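Local coordinates for tail protein, 43 kDa (Neisseria meningitidis MC58, PDB 3D37) that is of unknown function but is probably a structural component of a phage tail baseplate, at residues A[286-289]-A[293-296]; A[189-194]-A[198-203]; A[58-61]-A[66-69]. All coordinates share one frame; numbering follows the deposited sequence.

Contact 1 is the buried one, a loop that closes on itself between strand 278-285 and strand 300-305. Contacts 2 and 3 are partly buried. Contact 1 touches both of the others: Trp-295 packs on Leu-189 of contact 2, and Leu-294 packs on Val-68 of contact 3. Contacts 2 and 3 do not meet; their nearest atoms are about 17 Å apart. The chemistry changes with place. Contact 3 is a beta hairpin with backbone bonds and apolar branches. Contact 1 adds a threonine hydroxyl, a water and a tryptophan face. Contact 2 is tied by a disulfide and borders another subunit.

Contact 1: residues A[286-289]-A[293-296]; sequences GHKT and VLWQ
Thr-289 meets the 293-296 segment at both Val-293 and Trp-295, and its two branches do different work. Its first torsion (chi1 71°) sets OG1 between the backbone N and the carbonyl carbon, facing Val-293. There OG1 accepts the backbone N of Val-293 at 3.0 Å; it also bonds to Asp-291 in the turn. CG2, the second branch, lies over the indole. It sits 3.8 Å from the centroid of the six-membered ring of Trp-295 and only 14° off the ring normal. This is a CH-pi contact over the face.

The backbones clamp the same spot. Thr-289 N donates to Val-293 O at 2.8 Å, and Trp-295 N donates to His-287 O at 3.2 Å. Lys-288 and Leu-294 lie between these bonds as a single bridge, with CA atoms 4.4 Å apart. Water 1 lies at the indole edge, in its plane. It accepts from Trp-295 NE1 at 2.9 Å and donates to Lys-288 O at 2.8 Å, so the ring is held at its face and at its edge.

The Lys-288 side is looser. Lys-288 and Val-293 are partly exposed, unlike the buried Thr-289 and Trp-295. The lysine chain runs extended past Leu-294, with CG 3.8 Å from Leu-294 CD2. Its NZ reaches beyond the loop to a salt bridge with Asp-64.

The loop follows strand 278-285 and leads into strand 300-305, in the region matching a C-terminal tail-protein family of the phage-barrel clan. Trp-295 lies against Thr-331 and Leu-333 of strand 330-337 and against Ala-187 of strand 187-191. His-287 stacks on Tyr-8, and Leu-294 covers part of strand 66-81.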
loop_
_atom_site.group_PDB
_atom_site.type_symbol
_atom_site.label_atom_id
_atom_site.label_comp_id
_atom_site.label_asym_id
_atom_site.label_seq_id
_atom_site.Cartn_x
_atom_site.Cartn_y
_atom_site.Cartn_z
ATOM N N GLY A 286 -17.306 -20.098 3.764
ATOM C CA GLY A 286 -18.354 -20.560 4.728
ATOM C C GLY A 286 -17.781 -21.052 6.049
ATOM O O GLY A 286 -16.553 -21.006 6.282
ATOM N N HIS A 287 -18.694 -21.546 6.886
ATOM C CA HIS A 287 -18.451 -22.116 8.181
ATOM C C HIS A 287 -18.990 -23.536 8.383
ATOM O O HIS A 287 -18.733 -24.144 9.407
ATOM C CB HIS A 287 -19.031 -21.220 9.251
ATOM C CG HIS A 287 -18.354 -19.882 9.318
ATOM N ND1 HIS A 287 -18.985 -18.761 9.800
ATOM C CD2 HIS A 287 -17.139 -19.476 8.892
ATOM C CE1 HIS A 287 -18.175 -17.725 9.691
ATOM N NE2 HIS A 287 -17.033 -18.149 9.195
ATOM N N LYS A 288 -19.710 -24.061 7.380
ATOM C CA LYS A 288 -20.351 -25.385 7.466
ATOM C C LYS A 288 -19.934 -26.284 6.331
ATOM O O LYS A 288 -19.681 -25.825 5.254
ATOM C CB LYS A 288 -21.852 -25.246 7.397
ATOM C CG LYS A 288 -22.407 -24.731 8.674
ATOM C CD LYS A 288 -23.849 -24.268 8.538
ATOM C CE LYS A 288 -24.421 -24.042 9.936
ATOM N NZ LYS A 288 -25.848 -23.485 9.998
ATOM N N THR A 289 -19.851 -27.564 6.612
ATOM C CA THR A 289 -19.838 -28.549 5.554
ATOM C C THR A 289 -21.133 -28.517 4.712
ATOM O O THR A 289 -22.151 -27.971 5.102
ATOM C CB THR A 289 -19.744 -29.947 6.096
ATOM O OG1 THR A 289 -21.001 -30.301 6.730
ATOM C CG2 THR A 289 -18.581 -30.082 7.076
ATOM N N VAL A 293 -22.803 -29.155 8.905
ATOM C CA VAL A 293 -22.039 -29.319 10.186
ATOM C C VAL A 293 -21.022 -28.151 10.293
ATOM O O VAL A 293 -20.228 -27.927 9.374
ATOM C CB VAL A 293 -21.338 -30.713 10.270
ATOM C CG1 VAL A 293 -20.461 -30.852 11.496
ATOM C CG2 VAL A 293 -22.384 -31.912 10.241
ATOM N N LEU A 294 -21.107 -27.399 11.386
ATOM C CA LEU A 294 -20.105 -26.422 11.753
ATOM C C LEU A 294 -18.732 -27.076 11.948
ATOM O O LEU A 294 -18.611 -27.988 12.695
ATOM C CB LEU A 294 -20.534 -25.667 12.998
ATOM C CG LEU A 294 -21.649 -24.676 12.756
ATOM C CD1 LEU A 294 -22.400 -24.318 14.021
ATOM C CD2 LEU A 294 -21.159 -23.412 12.040
ATOM N N TRP A 295 -17.717 -26.571 11.237
ATOM C CA TRP A 295 -16.348 -27.044 11.408
ATOM C C TRP A 295 -15.980 -26.895 12.890
ATOM O O TRP A 295 -16.261 -25.882 13.505
ATOM C CB TRP A 295 -15.364 -26.255 10.527
ATOM C CG TRP A 295 -15.604 -26.333 9.083
ATOM C CD1 TRP A 295 -16.060 -25.335 8.289
ATOM C CD2 TRP A 295 -15.357 -27.440 8.219
ATOM N NE1 TRP A 295 -16.111 -25.734 7.006
ATOM C CE2 TRP A 295 -15.728 -27.040 6.929
ATOM C CE3 TRP A 295 -14.916 -28.749 8.417
ATOM C CZ2 TRP A 295 -15.628 -27.887 5.833
ATOM C CZ3 TRP A 295 -14.841 -29.577 7.346
ATOM C CH2 TRP A 295 -15.164 -29.153 6.077
ATOM N N GLN A 296 -15.365 -27.924 13.432
ATOM C CA GLN A 296 -15.077 -28.024 14.855
ATOM C C GLN A 296 -13.951 -29.006 15.029
ATOM O O GLN A 296 -13.965 -30.099 14.413
ATOM C CB GLN A 296 -16.323 -28.564 15.575
ATOM C CG GLN A 296 -16.248 -28.557 17.101
ATOM C CD GLN A 296 -16.246 -27.144 17.679
ATOM O OE1 GLN A 296 -15.676 -26.935 18.758
ATOM N NE2 GLN A 296 -16.888 -26.188 16.999
HETATM O O HOH W 1 -17.287 -24.379 4.762
#

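Contact 2: residues A[189-194]-A[198-203]; sequences LCWSRT and CNIERM
Cys-190 O receives the backbone N of Ile-200 at 3.2 Å, with an N-H...O angle of 166°, and takes a second, weak bond from Asn-199 N. The two segments form a disulfide-closed loop that leads from strand 187-191 to strand 202-208. A classic beta bulge follows, where Glu-201 and Arg-202 both face Thr-283.

The covalent tie joins Cys-190 SG to Cys-198 SG at 2.1 Å, with a C-S-S-C torsion of -100°. Ser-192 lies beside it, its CB 3.7 Å from Cys-198 SG. Ser-192 OG accepts from the backbone N of Thr-194, an ST turn, and from Asp-195 N.

Ile-200 points toward the 189-194 segment and touches both Leu-189 and Trp-191. Its CD1 lies 4.0 Å from Leu-189 CB. Strand 300-305 pairs with Leu-189 and Trp-191, and Arg-202 and Met-203 extend their ladder into a strand of the second subunit. Lys-80 and Lys-82 of that subunit make cation-pi contacts with Trp-191.

Water 2 links the segments. It accepts from Ser-192 N at 3.0 Å and lies 2.9 Å from Ile-200 O, to which it can donate, though it has more acceptors in reach than protons. It stands above one face of the Trp-191 ring, toward its rim. At the edge of that ring, in its plane, Ile-200 CG2 lies 3.6 Å from Trp-191 CE3.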
loop_
_atom_site.group_PDB
_atom_site.type_symbol
_atom_site.label_atom_id
_atom_site.label_comp_id
_atom_site.label_asym_id
_atom_site.label_seq_id
_atom_site.Cartn_x
_atom_site.Cartn_y
_atom_site.Cartn_z
ATOM N N LEU A 189 -12.908 -32.591 0.958
ATOM C CA LEU A 189 -12.527 -31.321 0.370
ATOM C C LEU A 189 -11.504 -31.597 -0.719
ATOM O O LEU A 189 -10.671 -32.477 -0.591
ATOM C CB LEU A 189 -11.946 -30.425 1.415
ATOM C CG LEU A 189 -12.844 -30.051 2.591
ATOM C CD1 LEU A 189 -12.018 -29.250 3.567
ATOM C CD2 LEU A 189 -14.083 -29.272 2.171
ATOM N N CYS A 190 -11.578 -30.851 -1.803
ATOM C CA CYS A 190 -10.649 -31.053 -2.904
ATOM C C CYS A 190 -10.193 -29.735 -3.505
ATOM O O CYS A 190 -10.850 -28.692 -3.385
ATOM C CB CYS A 190 -11.220 -32.026 -3.977
ATOM S SG CYS A 190 -12.654 -31.454 -4.969
ATOM N N TRP A 191 -8.995 -29.800 -4.074
ATOM C CA TRP A 191 -8.334 -28.677 -4.710
ATOM C C TRP A 191 -8.289 -28.930 -6.192
ATOM O O TRP A 191 -7.856 -29.996 -6.623
ATOM C CB TRP A 191 -6.891 -28.529 -4.237
ATOM C CG TRP A 191 -6.157 -27.586 -5.086
ATOM C CD1 TRP A 191 -5.474 -27.871 -6.232
ATOM C CD2 TRP A 191 -6.097 -26.169 -4.921
ATOM N NE1 TRP A 191 -4.990 -26.716 -6.788
ATOM C CE2 TRP A 191 -5.345 -25.656 -5.994
ATOM C CE3 TRP A 191 -6.621 -25.286 -3.986
ATOM C CZ2 TRP A 191 -5.077 -24.298 -6.129
ATOM C CZ3 TRP A 191 -6.344 -23.941 -4.099
ATOM C CH2 TRP A 191 -5.590 -23.453 -5.166
ATOM N N SER A 192 -8.713 -27.944 -6.975
ATOM C CA SER A 192 -8.555 -28.002 -8.425
ATOM C C SER A 192 -8.584 -26.614 -9.084
ATOM O O SER A 192 -9.439 -25.788 -8.780
ATOM C CB SER A 192 -9.626 -28.901 -9.039
ATOM O OG SER A 192 -9.447 -28.966 -10.440
ATOM N N ARG A 193 -7.650 -26.374 -10.003
ATOM C CA ARG A 193 -7.643 -25.139 -10.796
ATOM C C ARG A 193 -8.586 -25.185 -11.986
ATOM O O ARG A 193 -8.748 -24.186 -12.687
ATOM C CB ARG A 193 -6.233 -24.843 -11.285
ATOM C CG ARG A 193 -5.358 -24.210 -10.221
ATOM C CD ARG A 193 -3.908 -24.633 -10.422
ATOM N NE ARG A 193 -3.433 -24.263 -11.742
ATOM C CZ ARG A 193 -2.375 -24.772 -12.374
ATOM N NH1 ARG A 193 -1.628 -25.734 -11.843
ATOM N NH2 ARG A 193 -2.067 -24.307 -13.573
ATOM N N THR A 194 -9.197 -26.341 -12.238
ATOM C CA THR A 194 -10.161 -26.494 -13.338
ATOM C C THR A 194 -11.503 -27.103 -12.909
ATOM O O THR A 194 -12.526 -26.864 -13.553
ATOM C CB THR A 194 -9.560 -27.330 -14.495
ATOM O OG1 THR A 194 -9.244 -28.661 -14.038
ATOM C CG2 THR A 194 -8.315 -26.634 -15.033
ATOM N N CYS A 198 -14.538 -28.296 -6.813
ATOM C CA CYS A 198 -13.520 -28.241 -5.788
ATOM C C CYS A 198 -13.471 -26.871 -5.177
ATOM O O CYS A 198 -13.360 -25.846 -5.821
ATOM C CB CYS A 198 -12.154 -28.644 -6.302
ATOM S SG CYS A 198 -12.002 -30.394 -6.649
ATOM N N ASN A 199 -13.475 -26.903 -3.881
ATOM C CA ASN A 199 -13.919 -25.825 -3.064
ATOM C C ASN A 199 -12.802 -25.226 -2.157
ATOM O O ASN A 199 -12.995 -24.211 -1.513
ATOM C CB ASN A 199 -15.071 -26.436 -2.227
ATOM C CG ASN A 199 -14.642 -27.682 -1.326
ATOM O OD1 ASN A 199 -14.548 -27.460 -0.128
ATOM N ND2 ASN A 199 -14.486 -28.939 -1.855
ATOM N N ILE A 200 -11.652 -25.879 -2.084
ATOM C CA ILE A 200 -10.517 -25.354 -1.290
ATOM C C ILE A 200 -10.053 -24.038 -1.930
ATOM O O ILE A 200 -9.760 -24.009 -3.115
ATOM C CB ILE A 200 -9.356 -26.391 -1.221
ATOM C CG1 ILE A 200 -9.780 -27.589 -0.370
ATOM C CG2 ILE A 200 -8.085 -25.780 -0.684
ATOM C CD1 ILE A 200 -8.912 -28.820 -0.603
ATOM N N GLU A 201 -10.026 -22.970 -1.141
ATOM C CA GLU A 201 -9.557 -21.657 -1.583
ATOM C C GLU A 201 -8.031 -21.442 -1.425
ATOM O O GLU A 201 -7.398 -20.760 -2.220
ATOM C CB GLU A 201 -10.259 -20.572 -0.800
ATOM C CG GLU A 201 -11.746 -20.521 -1.057
ATOM C CD GLU A 201 -12.385 -19.386 -0.257
ATOM O OE1 GLU A 201 -11.686 -18.816 0.624
ATOM O OE2 GLU A 201 -13.562 -19.059 -0.506
ATOM N N ARG A 202 -7.459 -22.115 -0.429
ATOM C CA ARG A 202 -6.098 -21.959 -0.103
ATOM C C ARG A 202 -5.640 -23.230 0.653
ATOM O O ARG A 202 -6.367 -23.809 1.506
ATOM C CB ARG A 202 -6.029 -20.599 0.603
ATOM C CG ARG A 202 -4.991 -20.404 1.493
ATOM C CD ARG A 202 -4.556 -18.933 1.641
ATOM N NE ARG A 202 -3.127 -19.122 1.678
ATOM C CZ ARG A 202 -2.259 -18.690 0.770
ATOM N NH1 ARG A 202 -2.650 -17.881 -0.197
ATOM N NH2 ARG A 202 -0.977 -19.058 0.890
ATOM N N MET A 203 -4.487 -23.744 0.247
ATOM C CA MET A 203 -3.875 -24.935 0.847
ATOM C C MET A 203 -2.421 -24.585 1.221
ATOM O O MET A 203 -1.671 -24.108 0.353
ATOM C CB MET A 203 -3.932 -26.096 -0.143
ATOM C CG MET A 203 -3.448 -27.418 0.444
ATOM S SD MET A 203 -4.096 -28.832 -0.502
ATOM C CE MET A 203 -5.770 -28.830 0.014
HETATM O O HOH W 2 -10.080 -25.642 -5.519
#

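Contact 3: residues A[58-61]-A[66-69]; sequences SCEV and QIVM
Val-61 and Met-69 form the antiparallel hydrogen-bonded pair of a beta hairpin, strand 58-63 with strand 66-81, with CA atoms 5.2 Å apart. Two backbone bonds carry the pairing. Val-61 N donates to Met-69 O at 2.8 Å, nearly straight at 170° and in the carbonyl plane. Val-68 N donates to Val-61 O at 2.9 Å. The return bond thus comes from Val-68 rather than Met-69, and the backbone of Val-68 leaves the extended shape (psi -14°). This is consistent with a beta bulge. The two short segments are far from antiparallel, at 114° to each other, with the 66-69 backbone turning at Val-68.

Weaker CA-H...O contacts flank the two bonds. Glu-60 CA approaches Met-69 O at 3.3 Å, and Ile-67 CA approaches Val-61 O at 3.4 Å.

The apolar contacts centre on Val-61. Its CG1, anti to the backbone N, meets Val-68 CG2 at 3.7 Å, and the two side chains slant across each other. Val-61 CB lies 4.2 Å from Met-69 CB. Both of these residues also pack on Ile-27, and Val-61 reaches Phe-40 while Met-69 reaches Phe-38.

The one mixed contact is at Glu-60. Its side chain passes obliquely over that of Ile-67, with OE2 3.6 Å from Ile-67 CD1. Arg-13 is a long, weak ion partner of OE1.

The backbone therefore supplies the specific bonds. The side chains add an apolar cluster on the Val-61 and Met-69 face, while the carboxylate of partly exposed Glu-60 lies against Ile-67.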
loop_
_atom_site.group_PDB
_atom_site.type_symbol
_atom_site.label_atom_id
_atom_site.label_comp_id
_atom_site.label_asym_id
_atom_site.label_seq_id
_atom_site.Cartn_x
_atom_site.Cartn_y
_atom_site.Cartn_z
ATOM N N SER A 58 -20.384 -12.539 30.856
ATOM C CA SER A 58 -20.466 -13.874 30.332
ATOM C C SER A 58 -21.115 -13.816 28.973
ATOM O O SER A 58 -21.993 -13.011 28.746
ATOM C CB SER A 58 -21.323 -14.752 31.240
ATOM O OG SER A 58 -20.560 -15.104 32.347
ATOM N N CYS A 59 -20.663 -14.650 28.049
ATOM C CA CYS A 59 -21.240 -14.603 26.703
ATOM C C CYS A 59 -21.275 -15.968 26.027
ATOM O O CYS A 59 -20.639 -16.903 26.452
ATOM C CB CYS A 59 -20.504 -13.593 25.816
ATOM S SG CYS A 59 -18.789 -14.016 25.415
ATOM N N GLU A 60 -22.019 -16.020 24.947
ATOM C CA GLU A 60 -22.022 -17.164 24.051
ATOM C C GLU A 60 -21.846 -16.646 22.650
ATOM O O GLU A 60 -22.358 -15.580 22.295
ATOM C CB GLU A 60 -23.332 -17.974 24.200
ATOM C CG GLU A 60 -23.398 -18.693 25.513
ATOM C CD GLU A 60 -24.825 -19.144 25.885
ATOM O OE1 GLU A 60 -25.771 -18.456 25.518
ATOM O OE2 GLU A 60 -24.995 -20.195 26.548
ATOM N N VAL A 61 -21.064 -17.375 21.858
ATOM C CA VAL A 61 -20.875 -17.020 20.493
ATOM C C VAL A 61 -21.819 -17.945 19.724
ATOM O O VAL A 61 -21.842 -19.116 19.966
ATOM C CB VAL A 61 -19.413 -17.166 20.061
ATOM C CG1 VAL A 61 -19.262 -16.861 18.457
ATOM C CG2 VAL A 61 -18.483 -16.287 20.985
ATOM N N GLN A 66 -26.734 -21.764 16.663
ATOM C CA GLN A 66 -25.977 -22.797 17.362
ATOM C C GLN A 66 -24.792 -22.177 18.117
ATOM O O GLN A 66 -23.967 -21.412 17.541
ATOM C CB GLN A 66 -25.527 -23.840 16.377
ATOM C CG GLN A 66 -24.759 -24.938 17.013
ATOM C CD GLN A 66 -24.568 -26.128 16.072
ATOM O OE1 GLN A 66 -25.085 -26.140 14.905
ATOM N NE2 GLN A 66 -23.829 -27.116 16.546
ATOM N N ILE A 67 -24.739 -22.463 19.405
ATOM C CA ILE A 67 -23.668 -21.962 20.233
ATOM C C ILE A 67 -22.362 -22.688 19.821
ATOM O O ILE A 67 -22.311 -23.921 19.790
ATOM C CB ILE A 67 -23.947 -22.205 21.712
ATOM C CG1 ILE A 67 -25.131 -21.320 22.171
ATOM C CG2 ILE A 67 -22.697 -21.939 22.550
ATOM C CD1 ILE A 67 -25.817 -21.839 23.460
ATOM N N VAL A 68 -21.323 -21.905 19.508
ATOM C CA VAL A 68 -20.012 -22.450 19.135
ATOM C C VAL A 68 -18.939 -22.244 20.223
ATOM O O VAL A 68 -17.873 -22.888 20.201
ATOM C CB VAL A 68 -19.564 -21.933 17.691
ATOM C CG1 VAL A 68 -20.649 -22.281 16.624
ATOM C CG2 VAL A 68 -19.325 -20.428 17.633
ATOM N N MET A 69 -19.227 -21.391 21.196
ATOM C CA MET A 69 -18.285 -21.098 22.286
ATOM C C MET A 69 -19.021 -20.418 23.426
ATOM O O MET A 69 -19.884 -19.575 23.187
ATOM C CB MET A 69 -17.129 -20.185 21.797
ATOM C CG MET A 69 -15.894 -20.083 22.731
ATOM S SD MET A 69 -14.515 -19.053 21.983
ATOM C CE MET A 69 -14.036 -20.094 20.629
#